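Putative uncharacterized protein (Legionella drancourtii, PDB 4JVS) probably stimulates GTP hydrolysis by a host small GTPase, as the GTPase-activating domain of a larger Legionella effector delivered by the Dot/Icm secretion system. Local coordinates at residues T73-C78 / V120-L125; A158-L163 / D210-H215; Q236-M241 / M264-S269; D244-I249 / W273-D278. All blocks are in the same frame, centred on the assembly; numbering follows the deposited sequence.

Contact 1: residues T73-C78 / V120-L125; sequences TVAEHC and VILRHL
Arg123 starts with CG beside its backbone N (chi1 -83°) and then runs extended from CG to NE, which brings its guanidinium over Ala75; in Glu76, CG is anti to the backbone N, and the chain bends at chi2 so that its carboxylate comes round to meet the arginine. The methyl of Ala75 sits over the centre of one guanidinium face, with CB 3.7 Å from Arg123 CZ. At the edge, Glu76 OE1 lies almost in the guanidinium plane and accepts from Arg123 NH1 at 3.3 Å, through the anti lone pair that faces away from OE2. The N-H...O angle of this salt bridge is 147°, and the carboxylate plane is turned 41° from that of the guanidinium. A further bond, from Arg123 NE to the side chain of Asn72, one turn before Glu76 on the same helix, helps to fix the rotation of the group. On the buried flank the chemistry becomes apolar: Leu122 CD2 approaches Ala75 CB at 4.3 Å, and Met160 and Trp157 of helix 156-177 pack nearby. Small Ala75 is where the backbones come nearest, its CA 6.7 Å from Arg123 CA, while the short axes stay 9.6 Å apart. Ser119, just before 120-125, bonds through its hydroxyl to the carbonyl of Ala75 and ties the helices together again. Apolar on its buried flank, with one salt bridge on the more exposed side, this is a near-antiparallel helix pair in the mainly helical N-terminal subdomain of the LepB-type GAP domain.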
loop_
_atom_site.group_PDB
_atom_site.type_symbol
_atom_site.label_atom_id
_atom_site.label_comp_id
_atom_site.label_asym_id
_atom_site.label_seq_id
_atom_site.Cartn_x
_atom_site.Cartn_y
_atom_site.Cartn_z
ATOM N N THR A 73 5.553 -2.314 18.809
ATOM C CA THR A 73 6.665 -2.248 19.756
ATOM C C THR A 73 7.828 -1.403 19.221
ATOM O O THR A 73 8.418 -0.599 19.947
ATOM C CB THR A 73 7.209 -3.654 20.064
ATOM O OG1 THR A 73 6.153 -4.472 20.557
ATOM C CG2 THR A 73 8.295 -3.587 21.112
ATOM N N VAL A 74 8.165 -1.608 17.954
ATOM C CA VAL A 74 9.227 -0.847 17.314
ATOM C C VAL A 74 8.840 0.631 17.183
ATOM O O VAL A 74 9.590 1.519 17.609
ATOM C CB VAL A 74 9.568 -1.420 15.925
ATOM C CG1 VAL A 74 10.688 -0.622 15.285
ATOM C CG2 VAL A 74 9.951 -2.876 16.032
ATOM N N ALA A 75 7.672 0.894 16.599
ATOM C CA ALA A 75 7.188 2.262 16.450
ATOM C C ALA A 75 7.074 2.970 17.796
ATOM O O ALA A 75 7.364 4.159 17.893
ATOM C CB ALA A 75 5.838 2.276 15.728
ATOM N N GLU A 76 6.670 2.244 18.837
ATOM C CA GLU A 76 6.650 2.822 20.184
ATOM C C GLU A 76 8.060 3.141 20.688
ATOM O O GLU A 76 8.306 4.200 21.260
ATOM C CB GLU A 76 5.884 1.928 21.167
ATOM C CG GLU A 76 5.652 2.568 22.529
ATOM C CD GLU A 76 4.744 3.800 22.473
ATOM O OE1 GLU A 76 4.104 4.048 21.424
ATOM O OE2 GLU A 76 4.652 4.517 23.495
ATOM N N HIS A 77 8.994 2.239 20.424
ATOM C CA HIS A 77 10.371 2.429 20.862
ATOM C C HIS A 77 10.995 3.644 20.155
ATOM O O HIS A 77 11.699 4.434 20.778
ATOM C CB HIS A 77 11.178 1.152 20.613
ATOM C CG HIS A 77 12.429 1.050 21.425
ATOM N ND1 HIS A 77 13.050 2.142 21.985
ATOM C CD2 HIS A 77 13.176 -0.033 21.756
ATOM C CE1 HIS A 77 14.137 1.738 22.631
ATOM N NE2 HIS A 77 14.232 0.428 22.507
ATOM N N CYS A 78 10.737 3.797 18.862
ATOM C CA CYS A 78 11.199 4.966 18.129
ATOM C C CYS A 78 10.695 6.271 18.739
ATOM O O CYS A 78 11.442 7.244 18.851
ATOM C CB CYS A 78 10.759 4.870 16.675
ATOM S SG CYS A 78 11.462 3.448 15.817
ATOM N N VAL A 120 3.329 7.139 13.994
ATOM C CA VAL A 120 1.979 6.829 13.542
ATOM C C VAL A 120 1.967 6.607 12.016
ATOM O O VAL A 120 1.387 5.641 11.510
ATOM C CB VAL A 120 1.002 7.939 13.927
ATOM C CG1 VAL A 120 -0.406 7.487 13.686
ATOM C CG2 VAL A 120 1.197 8.305 15.383
ATOM N N ILE A 121 2.621 7.510 11.299
ATOM C CA ILE A 121 2.831 7.357 9.876
ATOM C C ILE A 121 3.482 5.998 9.603
ATOM O O ILE A 121 2.965 5.205 8.800
ATOM C CB ILE A 121 3.695 8.514 9.332
ATOM C CG1 ILE A 121 2.977 9.852 9.566
ATOM C CG2 ILE A 121 3.991 8.323 7.850
ATOM C CD1 ILE A 121 3.858 11.087 9.445
ATOM N N LEU A 122 4.593 5.721 10.291
ATOM C CA LEU A 122 5.284 4.438 10.159
ATOM C C LEU A 122 4.352 3.241 10.353
ATOM O O LEU A 122 4.335 2.320 9.531
ATOM C CB LEU A 122 6.429 4.341 11.150
ATOM C CG LEU A 122 7.232 3.048 11.046
ATOM C CD1 LEU A 122 7.912 2.992 9.681
ATOM C CD2 LEU A 122 8.242 2.918 12.197
ATOM N N ARG A 123 3.552 3.264 11.385
ATOM C CA ARG A 123 2.559 2.244 11.580
ATOM C C ARG A 123 1.540 2.184 10.495
ATOM O O ARG A 123 1.070 1.146 10.160
ATOM C CB ARG A 123 1.826 2.516 12.861
ATOM C CG ARG A 123 2.473 2.039 14.077
ATOM C CD ARG A 123 1.679 2.558 15.198
ATOM N NE ARG A 123 2.210 2.256 16.509
ATOM C CZ ARG A 123 2.676 3.165 17.353
ATOM N NH1 ARG A 123 3.102 2.815 18.534
ATOM N NH2 ARG A 123 2.712 4.426 17.027
ATOM N N HIS A 124 1.155 3.318 9.972
ATOM C CA HIS A 124 0.120 3.359 8.950
ATOM C C HIS A 124 0.557 2.739 7.639
ATOM O O HIS A 124 -0.207 2.007 7.002
ATOM C CB HIS A 124 -0.332 4.796 8.705
ATOM C CG HIS A 124 -1.454 5.230 9.592
ATOM N ND1 HIS A 124 -2.320 4.338 10.184
ATOM C CD2 HIS A 124 -1.845 6.462 9.998
ATOM C CE1 HIS A 124 -3.195 5.000 10.921
ATOM N NE2 HIS A 124 -2.931 6.289 10.823
ATOM N N LEU A 125 1.790 3.041 7.248
ATOM C CA LEU A 125 2.320 2.660 5.948
ATOM C C LEU A 125 2.833 1.235 5.932
ATOM O O LEU A 125 3.326 0.770 4.903
ATOM C CB LEU A 125 3.462 3.591 5.544
ATOM C CG LEU A 125 3.021 5.024 5.273
ATOM C CD1 LEU A 125 4.209 5.931 4.950
ATOM C CD2 LEU A 125 2.008 5.011 4.161
#

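Contact 2: residues A158-L163 / D210-H215; sequences AKMQRL and DALLAH
Leu212 reaches between Lys159 and Met160, its CD1 meeting the aliphatic shaft of Lys159 at CD (3.4 Å) and standing 4.4 Å from Met160 CE. The lysine and leucine side chains cross at about a right angle, with CD the nearest lysine atom. Deeper in, the terminal methyl of Met160 crosses Leu213 obliquely, with CE 4.1 Å from Leu213 CD1. With CG beside its backbone N and the chain bent at chi2 (-66°), Met160 carries that methyl across to helix 193-214, although its CB does not point there.

The next shell holds these groups in place. Val74 and Cys78 of helix 60-80, with Trp84, pack on Met160, and Val209 meets it from one turn before Leu213; His77 lies against Leu213. The backbones keep their distance: Lys159 and Leu212, whose CA atoms are the nearest pair, are 9.1 Å apart, and the short axes pass 11.3 Å from each other at 140°. Long side chains therefore bridge the last turns of helix 193-214 to helix 156-177 within the helical N-terminal subdomain.

No hydrogen bond spans the two segments. The ammonium group of Lys159 forms a long, weak ion pair with Glu208, on the same helix as Leu212. Cohesion between the segments probably rests mainly on apolar packing, with electrostatics adding little.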
loop_
_atom_site.group_PDB
_atom_site.type_symbol
_atom_site.label_atom_id
_atom_site.label_comp_id
_atom_site.label_asym_id
_atom_site.label_seq_id
_atom_site.Cartn_x
_atom_site.Cartn_y
_atom_site.Cartn_z
ATOM N N ALA A 158 14.210 5.251 7.178
ATOM C CA ALA A 158 14.405 4.328 6.071
ATOM C C ALA A 158 14.692 2.923 6.573
ATOM O O ALA A 158 14.298 1.949 5.935
ATOM C CB ALA A 158 15.523 4.803 5.171
ATOM N N LYS A 159 15.365 2.822 7.718
ATOM C CA LYS A 159 15.697 1.520 8.286
ATOM C C LYS A 159 14.476 0.821 8.877
ATOM O O LYS A 159 14.317 -0.392 8.728
ATOM C CB LYS A 159 16.822 1.645 9.322
ATOM C CG LYS A 159 18.186 1.913 8.684
ATOM C CD LYS A 159 19.272 2.255 9.700
ATOM C CE LYS A 159 20.592 2.608 9.014
ATOM N NZ LYS A 159 21.666 2.906 10.004
ATOM N N MET A 160 13.617 1.599 9.537
ATOM C CA MET A 160 12.409 1.087 10.173
ATOM C C MET A 160 11.423 0.629 9.123
ATOM O O MET A 160 10.804 -0.427 9.250
ATOM C CB MET A 160 11.749 2.182 10.999
ATOM C CG MET A 160 12.640 2.753 12.073
ATOM S SD MET A 160 13.023 1.550 13.350
ATOM C CE MET A 160 14.492 2.310 14.041
ATOM N N GLN A 161 11.273 1.443 8.088
ATOM C CA GLN A 161 10.356 1.143 7.002
ATOM C C GLN A 161 10.824 -0.100 6.246
ATOM O O GLN A 161 10.027 -0.853 5.684
ATOM C CB GLN A 161 10.262 2.357 6.079
ATOM C CG GLN A 161 9.391 2.182 4.874
ATOM C CD GLN A 161 8.368 3.279 4.754
ATOM O OE1 GLN A 161 7.503 3.420 5.617
ATOM N NE2 GLN A 161 8.455 4.070 3.682
ATOM N N ARG A 162 12.096 -0.354 6.309
ATOM C CA ARG A 162 12.708 -1.391 5.546
ATOM C C ARG A 162 12.542 -2.686 6.260
ATOM O O ARG A 162 12.380 -3.703 5.652
ATOM C CB ARG A 162 14.168 -1.018 5.427
ATOM C CG ARG A 162 14.997 -1.736 4.482
ATOM C CD ARG A 162 16.335 -1.124 4.521
ATOM N NE ARG A 162 16.371 0.035 3.654
ATOM C CZ ARG A 162 17.220 1.038 3.766
ATOM N NH1 ARG A 162 18.102 1.051 4.730
ATOM N NH2 ARG A 162 17.160 2.036 2.915
ATOM N N LEU A 163 12.617 -2.634 7.570
ATOM C CA LEU A 163 12.327 -3.776 8.431
ATOM C C LEU A 163 10.843 -4.111 8.345
ATOM O O LEU A 163 10.435 -5.269 8.351
ATOM C CB LEU A 163 12.690 -3.433 9.883
ATOM C CG LEU A 163 12.209 -4.385 10.983
ATOM C CD1 LEU A 163 13.024 -5.669 10.998
ATOM C CD2 LEU A 163 12.209 -3.714 12.357
ATOM N N ASP A 210 17.548 -2.913 15.899
ATOM C CA ASP A 210 17.858 -3.149 17.309
ATOM C C ASP A 210 19.116 -2.388 17.749
ATOM O O ASP A 210 19.273 -2.062 18.925
ATOM C CB ASP A 210 18.035 -4.645 17.568
ATOM C CG ASP A 210 16.708 -5.403 17.624
ATOM O OD1 ASP A 210 15.625 -4.790 17.443
ATOM O OD2 ASP A 210 16.760 -6.633 17.851
ATOM N N ALA A 211 20.000 -2.108 16.791
ATOM C CA ALA A 211 21.265 -1.427 17.046
ATOM C C ALA A 211 21.075 0.076 17.133
ATOM O O ALA A 211 21.787 0.758 17.866
ATOM C CB ALA A 211 22.267 -1.757 15.963
ATOM N N LEU A 212 20.101 0.571 16.412
ATOM C CA LEU A 212 19.764 1.957 16.448
ATOM C C LEU A 212 19.115 2.295 17.739
ATOM O O LEU A 212 19.237 3.388 18.212
ATOM C CB LEU A 212 18.813 2.255 15.327
ATOM C CG LEU A 212 19.580 2.517 14.067
ATOM C CD1 LEU A 212 18.670 2.929 12.941
ATOM C CD2 LEU A 212 20.527 3.639 14.381
ATOM N N LEU A 213 18.274 1.387 18.159
ATOM C CA LEU A 213 17.470 1.493 19.342
ATOM C C LEU A 213 18.273 1.434 20.613
ATOM O O LEU A 213 17.866 1.944 21.614
ATOM C CB LEU A 213 16.395 0.419 19.321
ATOM C CG LEU A 213 14.989 0.817 18.916
ATOM C CD1 LEU A 213 14.914 2.079 18.100
ATOM C CD2 LEU A 213 14.316 -0.312 18.203
ATOM N N ALA A 214 19.407 0.778 20.558
ATOM C CA ALA A 214 20.188 0.557 21.730
ATOM C C ALA A 214 20.817 1.804 22.254
ATOM O O ALA A 214 20.962 1.947 23.439
ATOM C CB ALA A 214 21.187 -0.447 21.473
ATOM N N HIS A 215 21.188 2.718 21.380
ATOM C CA HIS A 215 21.770 3.959 21.843
ATOM C C HIS A 215 20.742 4.714 22.598
ATOM O O HIS A 215 19.676 4.979 22.095
ATOM C CB HIS A 215 22.281 4.851 20.722
ATOM C CG HIS A 215 22.741 6.190 21.216
ATOM N ND1 HIS A 215 22.101 6.857 22.237
ATOM C CD2 HIS A 215 23.802 6.957 20.879
ATOM C CE1 HIS A 215 22.730 7.989 22.487
ATOM N NE2 HIS A 215 23.767 8.073 21.679
#

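Contact 3: residues Q236-M241 / M264-S269; sequences QTLNAM and MRILKS
The guanidinium of Arg265 is the flat group at this contact, and Leu238 comes to it obliquely, lying neither squarely over a face nor at an edge. Leu238 CD2 is 4.0 Å from Arg265 NE, a packing contact of a methyl against the root of the polar group. The setting is a helix-helix junction in the C-terminal subdomain of the LepB-type GAP domain: the short helix 235-238 packs against helix 261-267. Arg265 bends at chi2 and chi3 and brings its NE beside the end of Leu238. Its outer end is linked through NH2 to a modelled acetic acid, probably from the crystallisation liquor; a covalent link of that kind is chemically unexpected and best treated as doubtful.

Leu238 supplies all the close contacts from its side. Its CG stands anti to the backbone N (chi1 -167°), which sends the isobutyl group straight across the gap, where it crosses Ile266 at about a right angle. The two backbones remain well separated, with 8.2 Å between Leu238 CA and Ile266 CA. Behind the pair, Leu246 and Ile233 pack on Leu238, and Ile249, Cys250 and Val276 pack on Ile266, so the leucine is embedded in a buried apolar layer while the arginine closes it on a more exposed side. A methyl meets a methylene where Leu238 CD2 lies 3.9 Å from Ile266 CG1.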
loop_
_atom_site.group_PDB
_atom_site.type_symbol
_atom_site.label_atom_id
_atom_site.label_comp_id
_atom_site.label_asym_id
_atom_site.label_seq_id
_atom_site.Cartn_x
_atom_site.Cartn_y
_atom_site.Cartn_z
ATOM N N GLN A 236 -5.579 28.245 16.609
ATOM C CA GLN A 236 -5.560 28.970 15.384
ATOM C C GLN A 236 -5.217 28.081 14.222
ATOM O O GLN A 236 -5.703 28.262 13.148
ATOM C CB GLN A 236 -4.530 30.064 15.520
ATOM C CG GLN A 236 -4.890 31.392 14.986
ATOM C CD GLN A 236 -3.718 32.010 14.310
ATOM O OE1 GLN A 236 -3.153 32.987 14.786
ATOM N NE2 GLN A 236 -3.324 31.433 13.197
ATOM N N THR A 237 -4.331 27.137 14.422
ATOM C CA THR A 237 -3.975 26.237 13.344
ATOM C C THR A 237 -5.111 25.346 13.006
ATOM O O THR A 237 -5.303 24.936 11.897
ATOM C CB THR A 237 -2.786 25.359 13.684
ATOM O OG1 THR A 237 -1.616 26.164 13.754
ATOM C CG2 THR A 237 -2.607 24.348 12.612
ATOM N N LEU A 238 -5.818 24.989 14.041
ATOM C CA LEU A 238 -6.925 24.048 13.963
ATOM C C LEU A 238 -8.190 24.661 13.346
ATOM O O LEU A 238 -8.976 23.957 12.723
ATOM C CB LEU A 238 -7.214 23.487 15.355
ATOM C CG LEU A 238 -8.113 22.264 15.520
ATOM C CD1 LEU A 238 -7.558 21.054 14.791
ATOM C CD2 LEU A 238 -8.267 21.966 17.004
ATOM N N ASN A 239 -8.383 25.970 13.514
ATOM C CA ASN A 239 -9.534 26.663 12.922
ATOM C C ASN A 239 -9.309 27.007 11.461
ATOM O O ASN A 239 -10.198 27.533 10.792
ATOM C CB ASN A 239 -9.892 27.929 13.703
ATOM C CG ASN A 239 -10.448 27.627 15.085
ATOM O OD1 ASN A 239 -9.864 28.019 16.096
ATOM N ND2 ASN A 239 -11.583 26.934 15.136
ATOM N N ALA A 240 -8.110 26.703 10.977
ATOM C CA ALA A 240 -7.757 26.908 9.578
ATOM C C ALA A 240 -7.969 25.627 8.761
ATOM O O ALA A 240 -7.900 25.630 7.529
ATOM C CB ALA A 240 -6.307 27.387 9.461
ATOM N N MET A 241 -8.221 24.526 9.457
ATOM C CA MET A 241 -8.341 23.232 8.801
ATOM C C MET A 241 -9.652 23.051 8.035
ATOM O O MET A 241 -10.678 23.628 8.390
ATOM C CB MET A 241 -8.147 22.118 9.827
ATOM C CG MET A 241 -6.792 22.187 10.490
ATOM S SD MET A 241 -6.274 20.605 11.150
ATOM C CE MET A 241 -4.506 20.689 10.831
ATOM N N MET A 264 -11.730 16.352 21.630
ATOM C CA MET A 264 -12.662 17.108 22.432
ATOM C C MET A 264 -12.688 18.564 22.041
ATOM O O MET A 264 -13.696 19.209 22.058
ATOM C CB MET A 264 -12.354 16.929 23.898
ATOM C CG MET A 264 -13.105 15.801 24.567
ATOM S SD MET A 264 -14.525 15.326 23.642
ATOM C CE MET A 264 -14.743 13.695 24.233
ATOM N N ARG A 265 -11.535 19.072 21.690
ATOM C CA ARG A 265 -11.390 20.431 21.251
ATOM C C ARG A 265 -12.190 20.691 20.016
ATOM O O ARG A 265 -12.762 21.725 19.847
ATOM C CB ARG A 265 -9.935 20.664 20.924
ATOM C CG ARG A 265 -9.444 22.041 21.250
ATOM C CD ARG A 265 -8.080 21.986 21.871
ATOM N NE ARG A 265 -7.108 22.300 20.869
ATOM C CZ ARG A 265 -5.874 21.863 20.868
ATOM N NH1 ARG A 265 -5.080 22.198 19.874
ATOM N NH2 ARG A 265 -5.441 21.096 21.847
ATOM N N ILE A 266 -12.179 19.731 19.134
ATOM C CA ILE A 266 -12.834 19.808 17.839
ATOM C C ILE A 266 -14.342 19.651 17.960
ATOM O O ILE A 266 -15.104 20.407 17.364
ATOM C CB ILE A 266 -12.273 18.721 16.904
ATOM C CG1 ILE A 266 -10.826 19.059 16.520
ATOM C CG2 ILE A 266 -13.149 18.550 15.683
ATOM C CD1 ILE A 266 -10.059 17.883 15.950
ATOM N N LEU A 267 -14.768 18.672 18.746
ATOM C CA LEU A 267 -16.186 18.389 18.910
ATOM C C LEU A 267 -16.890 19.439 19.783
ATOM O O LEU A 267 -18.094 19.626 19.707
ATOM C CB LEU A 267 -16.354 16.994 19.512
ATOM C CG LEU A 267 -16.493 15.742 18.639
ATOM C CD1 LEU A 267 -15.987 15.940 17.232
ATOM C CD2 LEU A 267 -15.765 14.598 19.308
ATOM N N LYS A 268 -16.115 20.129 20.607
ATOM C CA LYS A 268 -16.630 21.119 21.546
ATOM C C LYS A 268 -16.949 22.430 20.849
ATOM O O LYS A 268 -17.558 23.312 21.443
ATOM C CB LYS A 268 -15.538 21.402 22.578
ATOM C CG LYS A 268 -15.964 21.989 23.894
ATOM C CD LYS A 268 -14.763 22.649 24.568
ATOM C CE LYS A 268 -13.533 21.761 24.538
ATOM N NZ LYS A 268 -12.335 22.485 25.054
ATOM N N SER A 269 -16.510 22.542 19.613
ATOM C CA SER A 269 -16.352 23.803 18.939
ATOM C C SER A 269 -17.388 24.342 18.017
ATOM O O SER A 269 -17.170 25.364 17.461
ATOM C CB SER A 269 -15.058 23.836 18.198
ATOM O OG SER A 269 -14.902 25.066 17.563
#

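Contact 4: residues D244-I249 / W273-D278; sequences DQLATI and WQEVDD
Two helices of the C-terminal subdomain, 243-253 and 271-280, pack almost perpendicularly here, and Leu246 and Val276 meet where they cross. Val276 CG2 rests against the base of the leucine, 3.6 Å from Leu246 CB, and its other near neighbour is Leu246 CD1 at 4.1 Å; the two side chains cross at about a right angle. In Val276 a chi1 of 172° puts CG1 anti to the backbone N and leaves CG2 on the side of Leu246. Leu246 CD1 then passes on to the methylene root of Glu275, 3.9 Å from its CB. The carboxylate of Glu275 is carried off by a bend at chi2, leaving only its aliphatic part in this contact.

The short axes cross at 85° and approach to 8.1 Å, and small Ala247 lets the backbones come close: its CA is 5.3 Å from Val276 CA. This is steep helix-on-helix packing within an all-helical subdomain, continued by neighbouring elements: Phe285 lies on Ala247, and Leu262 of helix 261-267 packs on Ile249.

Thr248 OG1 donates to Asp244 O at 2.7 Å, tilted 32° from the carbonyl plane, while Thr248 N reaches the same oxygen from the opposite face, so two donors from one residue grip it. The side chain of Asp244 adds a polar link between the two helices, bonding through OD1 to the hydroxyl of Ser279, just beyond 273-278 on helix 271-280. Its OD2 accepts from the backbone N of Ala106, which ties the helix to the N-terminal subdomain.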
loop_
_atom_site.group_PDB
_atom_site.type_symbol
_atom_site.label_atom_id
_atom_site.label_comp_id
_atom_site.label_asym_id
_atom_site.label_seq_id
_atom_site.Cartn_x
_atom_site.Cartn_y
_atom_site.Cartn_z
ATOM N N ASP A 244 -12.518 17.984 5.939
ATOM C CA ASP A 244 -11.835 16.726 5.684
ATOM C C ASP A 244 -10.625 16.511 6.603
ATOM O O ASP A 244 -10.423 15.415 7.127
ATOM C CB ASP A 244 -11.394 16.646 4.228
ATOM C CG ASP A 244 -12.517 16.230 3.297
ATOM O OD1 ASP A 244 -13.667 16.074 3.765
ATOM O OD2 ASP A 244 -12.246 16.074 2.084
ATOM N N GLN A 245 -9.819 17.556 6.782
ATOM C CA GLN A 245 -8.688 17.506 7.699
ATOM C C GLN A 245 -9.173 17.211 9.126
ATOM O O GLN A 245 -8.588 16.391 9.852
ATOM C CB GLN A 245 -7.898 18.822 7.653
ATOM C CG GLN A 245 -6.677 18.821 6.731
ATOM C CD GLN A 245 -6.062 20.214 6.541
ATOM O OE1 GLN A 245 -6.718 21.232 6.761
ATOM N NE2 GLN A 245 -4.800 20.255 6.132
ATOM N N LEU A 246 -10.257 17.871 9.522
ATOM C CA LEU A 246 -10.763 17.750 10.881
ATOM C C LEU A 246 -11.324 16.355 11.153
ATOM O O LEU A 246 -11.065 15.768 12.203
ATOM C CB LEU A 246 -11.818 18.828 11.157
ATOM C CG LEU A 246 -11.370 20.288 11.310
ATOM C CD1 LEU A 246 -12.563 21.212 11.265
ATOM C CD2 LEU A 246 -10.619 20.486 12.602
ATOM N N ALA A 247 -12.090 15.835 10.195
ATOM C CA ALA A 247 -12.654 14.485 10.261
ATOM C C ALA A 247 -11.557 13.426 10.283
ATOM O O ALA A 247 -11.667 12.428 10.999
ATOM C CB ALA A 247 -13.579 14.245 9.079
ATOM N N THR A 248 -10.515 13.639 9.482
ATOM C CA THR A 248 -9.337 12.785 9.513
ATOM C C THR A 248 -8.764 12.686 10.930
ATOM O O THR A 248 -8.399 11.600 11.388
ATOM C CB THR A 248 -8.252 13.292 8.548
ATOM O OG1 THR A 248 -8.749 13.239 7.210
ATOM C CG2 THR A 248 -6.991 12.430 8.633
ATOM N N ILE A 249 -8.701 13.820 11.623
ATOM C CA ILE A 249 -8.189 13.863 12.994
ATOM C C ILE A 249 -9.110 13.089 13.942
ATOM O O ILE A 249 -8.653 12.243 14.712
ATOM C CB ILE A 249 -7.989 15.323 13.495
ATOM C CG1 ILE A 249 -6.842 16.000 12.736
ATOM C CG2 ILE A 249 -7.704 15.337 14.975
ATOM C CD1 ILE A 249 -6.638 17.472 13.059
ATOM N N TRP A 273 -17.193 21.721 14.574
ATOM C CA TRP A 273 -18.105 20.595 14.430
ATOM C C TRP A 273 -18.928 20.657 13.148
ATOM O O TRP A 273 -19.218 19.629 12.534
ATOM C CB TRP A 273 -19.051 20.519 15.622
ATOM C CG TRP A 273 -20.207 19.629 15.354
ATOM C CD1 TRP A 273 -21.504 20.000 15.185
ATOM C CD2 TRP A 273 -20.162 18.207 15.189
ATOM N NE1 TRP A 273 -22.283 18.891 14.944
ATOM C CE2 TRP A 273 -21.486 17.784 14.936
ATOM C CE3 TRP A 273 -19.143 17.255 15.241
ATOM C CZ2 TRP A 273 -21.805 16.444 14.734
ATOM C CZ3 TRP A 273 -19.463 15.930 15.044
ATOM C CH2 TRP A 273 -20.785 15.536 14.791
ATOM N N GLN A 274 -19.243 21.853 12.708
ATOM C CA GLN A 274 -19.980 22.041 11.492
ATOM C C GLN A 274 -19.225 21.529 10.319
ATOM O O GLN A 274 -19.764 20.896 9.460
ATOM C CB GLN A 274 -20.135 23.515 11.279
ATOM C CG GLN A 274 -21.557 23.979 11.154
ATOM C CD GLN A 274 -21.631 25.466 11.148
ATOM O OE1 GLN A 274 -20.633 26.134 10.969
ATOM N NE2 GLN A 274 -22.812 25.997 11.347
ATOM N N GLU A 275 -17.952 21.842 10.272
ATOM C CA GLU A 275 -17.110 21.345 9.230
ATOM C C GLU A 275 -16.936 19.875 9.316
ATOM O O GLU A 275 -16.857 19.216 8.319
ATOM C CB GLU A 275 -15.780 22.026 9.269
ATOM C CG GLU A 275 -15.912 23.508 9.446
ATOM C CD GLU A 275 -15.484 24.258 8.236
ATOM O OE1 GLU A 275 -14.303 24.241 7.916
ATOM O OE2 GLU A 275 -16.335 24.878 7.603
ATOM N N VAL A 276 -16.816 19.370 10.524
ATOM C CA VAL A 276 -16.684 17.959 10.744
ATOM C C VAL A 276 -17.904 17.212 10.330
ATOM O O VAL A 276 -17.794 16.175 9.755
ATOM C CB VAL A 276 -16.388 17.641 12.194
ATOM C CG1 VAL A 276 -16.444 16.154 12.425
ATOM C CG2 VAL A 276 -15.024 18.142 12.558
ATOM N N ASP A 277 -19.071 17.748 10.627
ATOM C CA ASP A 277 -20.333 17.098 10.288
ATOM C C ASP A 277 -20.575 16.982 8.780
ATOM O O ASP A 277 -21.011 15.938 8.296
ATOM C CB ASP A 277 -21.514 17.815 10.955
ATOM C CG ASP A 277 -22.824 17.040 10.820
ATOM O OD1 ASP A 277 -23.870 17.676 10.533
ATOM O OD2 ASP A 277 -22.809 15.800 11.011
ATOM N N ASP A 278 -20.307 18.038 8.025
ATOM C CA ASP A 278 -20.619 17.962 6.604
ATOM C C ASP A 278 -19.539 17.224 5.800
ATOM O O ASP A 278 -19.734 16.896 4.622
ATOM C CB ASP A 278 -21.005 19.333 6.015
ATOM C CG ASP A 278 -19.872 20.328 6.039
ATOM O OD1 ASP A 278 -18.749 19.985 5.603
ATOM O OD2 ASP A 278 -20.114 21.465 6.482
#

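Contacts 1 and 2 lie in the N-terminal subdomain and share one apolar seam, touching each other chiefly through Met160. Both are partly buried, but contact 1 closes its outer side with a salt bridge, whereas contact 2 uses a lysine shaft. Contacts 3 and 4, in the C-terminal subdomain, are more buried and almost wholly apolar across their segments; they alternate along the chain and adjoin through Ile266. The two pairs do not touch directly: contacts 1 and 4 come within about 8 Å at their nearest atoms, while contacts 2 and 4 have centres about 35 Å apart, on opposite sides of the chain's centre.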